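Local structure of putative acetyltransferase (Clostridium difficile, 3DSB) at the interface of chains A and B. The protein probably transfers an acyl group, most likely acetyl from acetyl-coenzyme A, as a member of the GNAT acetyltransferase family. Residues are numbered along the deposited sequence; one frame, centred on the assembly and turned at random. Chains: chain A/B, Putative acetyltransferase.

The interface of chains A and B. Residues chain A 123, 146-149; chain B 125-127, 149.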
loop_
_atom_site.group_PDB
_atom_site.type_symbol
_atom_site.label_atom_id
_atom_site.label_comp_id
_atom_site.label_asym_id
_atom_site.label_seq_id
_atom_site.Cartn_x
_atom_site.Cartn_y
_atom_site.Cartn_z
ATOM N N ARG A 123 -1.621 -9.154 0.622
ATOM C CA ARG A 123 -0.172 -9.008 0.662
ATOM C C ARG A 123 0.334 -8.517 1.995
ATOM O O ARG A 123 -0.441 -8.011 2.778
ATOM C CB ARG A 123 0.278 -8.059 -0.449
ATOM C CG ARG A 123 0.114 -8.681 -1.823
ATOM C CD ARG A 123 0.414 -7.706 -2.954
ATOM N NE ARG A 123 0.495 -8.473 -4.193
ATOM C CZ ARG A 123 0.661 -7.923 -5.389
ATOM N NH1 ARG A 123 0.764 -6.610 -5.491
ATOM N NH2 ARG A 123 0.707 -8.710 -6.459
ATOM N N ASP A 146 8.170 -12.012 -5.823
ATOM C CA ASP A 146 9.384 -11.785 -6.587
ATOM C C ASP A 146 9.605 -10.290 -6.788
ATOM O O ASP A 146 9.864 -9.844 -7.908
ATOM C CB ASP A 146 9.229 -12.471 -7.938
ATOM C CG ASP A 146 10.494 -12.489 -8.727
ATOM O OD1 ASP A 146 11.599 -12.556 -8.149
ATOM O OD2 ASP A 146 10.330 -12.436 -9.956
ATOM N N TYR A 147 9.519 -9.516 -5.701
ATOM C CA TYR A 147 9.689 -8.075 -5.816
ATOM C C TYR A 147 10.691 -7.562 -4.819
ATOM O O TYR A 147 10.866 -8.132 -3.725
ATOM C CB TYR A 147 8.395 -7.353 -5.443
ATOM C CG TYR A 147 7.202 -7.636 -6.306
ATOM C CD1 TYR A 147 7.138 -7.213 -7.626
ATOM C CD2 TYR A 147 6.100 -8.281 -5.758
ATOM C CE1 TYR A 147 5.997 -7.519 -8.438
ATOM C CE2 TYR A 147 4.963 -8.546 -6.505
ATOM C CZ TYR A 147 4.911 -8.191 -7.843
ATOM O OH TYR A 147 3.728 -8.511 -8.527
ATOM N N ASN A 148 11.332 -6.461 -5.207
ATOM C CA ASN A 148 12.112 -5.671 -4.251
ATOM C C ASN A 148 11.386 -4.373 -3.973
ATOM O O ASN A 148 10.732 -3.839 -4.877
ATOM C CB ASN A 148 13.493 -5.315 -4.843
ATOM C CG ASN A 148 14.388 -6.544 -5.030
ATOM O OD1 ASN A 148 14.354 -7.434 -4.189
ATOM N ND2 ASN A 148 15.150 -6.605 -6.137
HETATM N N MSE A 149 11.530 -3.846 -2.757
HETATM C CA MSE A 149 10.957 -2.543 -2.452
HETATM C C MSE A 149 12.074 -1.491 -2.494
HETATM O O MSE A 149 13.230 -1.798 -2.138
HETATM C CB MSE A 149 10.318 -2.595 -1.082
HETATM C CG MSE A 149 8.930 -3.199 -1.159
HETATM SE SE MSE A 149 8.171 -3.525 0.581
HETATM C CE MSE A 149 8.897 -1.803 1.416
ATOM N N TYR B 125 7.348 -0.994 -5.268
ATOM C CA TYR B 125 7.859 -2.363 -5.460
ATOM C C TYR B 125 8.028 -2.621 -6.939
ATOM O O TYR B 125 7.256 -2.098 -7.752
ATOM C CB TYR B 125 6.973 -3.449 -4.774
ATOM C CG TYR B 125 5.512 -3.488 -5.244
ATOM C CD1 TYR B 125 5.143 -4.224 -6.383
ATOM C CD2 TYR B 125 4.542 -2.739 -4.590
ATOM C CE1 TYR B 125 3.824 -4.256 -6.856
ATOM C CE2 TYR B 125 3.219 -2.801 -4.999
ATOM C CZ TYR B 125 2.866 -3.536 -6.176
ATOM O OH TYR B 125 1.558 -3.577 -6.704
ATOM N N VAL B 126 9.077 -3.381 -7.276
ATOM C CA VAL B 126 9.383 -3.713 -8.646
ATOM C C VAL B 126 9.896 -5.157 -8.732
ATOM O O VAL B 126 10.478 -5.683 -7.790
ATOM C CB VAL B 126 10.462 -2.742 -9.164
ATOM C CG1 VAL B 126 11.742 -2.828 -8.332
ATOM C CG2 VAL B 126 10.767 -2.905 -10.667
ATOM N N GLU B 127 9.619 -5.789 -9.870
ATOM C CA GLU B 127 10.057 -7.167 -10.092
ATOM C C GLU B 127 11.555 -7.291 -9.917
ATOM O O GLU B 127 12.313 -6.463 -10.426
ATOM C CB GLU B 127 9.698 -7.575 -11.520
ATOM C CG GLU B 127 8.248 -7.956 -11.683
ATOM C CD GLU B 127 7.866 -8.194 -13.125
ATOM O OE1 GLU B 127 8.765 -8.524 -13.916
ATOM O OE2 GLU B 127 6.669 -8.039 -13.451
HETATM N N MSE B 149 8.276 -9.180 0.385
HETATM C CA MSE B 149 6.820 -9.207 0.257
HETATM C C MSE B 149 6.323 -10.642 0.228
HETATM O O MSE B 149 7.013 -11.542 -0.295
HETATM C CB MSE B 149 6.397 -8.451 -0.984
HETATM C CG MSE B 149 6.371 -6.966 -0.761
HETATM SE SE MSE B 149 6.014 -5.993 -2.426
HETATM C CE MSE B 149 4.816 -7.234 -3.228
HETATM O O HOH W 1 9.521 -9.920 -2.189
#
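An intermolecular antiparallel beta-ladder of this GNAT-family protein pairs A:Asn148, in strand 147-152, with B:Val126, in strand 119-127 of the partner. Two backbone bonds establish the register: A:Asn148 N donates to B:Val126 O at 2.8 Å, and B:Val126 N returns to A:Asn148 O at 3.0 Å. The flanking bridges, A:Tyr147 with B:Glu127 and A:Met149 with B:Tyr125, confirm it. Beside the ladder, the side chains of A:Tyr147 and B:Tyr125 run alongside each other in the same direction. Their rings are turned 62° apart in an edge-to-face contact, B:Tyr125 presenting its CD1 edge over the centre of the A:Tyr147 ring, 3.8 Å from A:Tyr147 CD1. B:Tyr125 reaches this place with CG between its backbone N and carbonyl carbon (chi1 59°). The backbone of B:Val126 and B:Glu127 borders the rim of the A:Tyr147 ring, where CD1 lies 3.6 Å from B:Glu127 N. B:Met149, a selenomethionine with CG anti to its carbonyl carbon (chi1 -81°), brings its selenium to 4.0 Å from A:Tyr147 CD2; the methyl is modelled too close to that ring for its placement to be trusted. At the tip of B:Tyr125, the hydroxyl OH lies in the guanidinium plane of A:Arg123, 3.4 Å from NH1, an edge approach with the two planes nearly perpendicular. Water 1 links A:Tyr147 O, at 2.7 Å, to B:Met149 N. Two-fold symmetry repeats the patch, consistent with a dimer, though the structure alone does not prove one in solution.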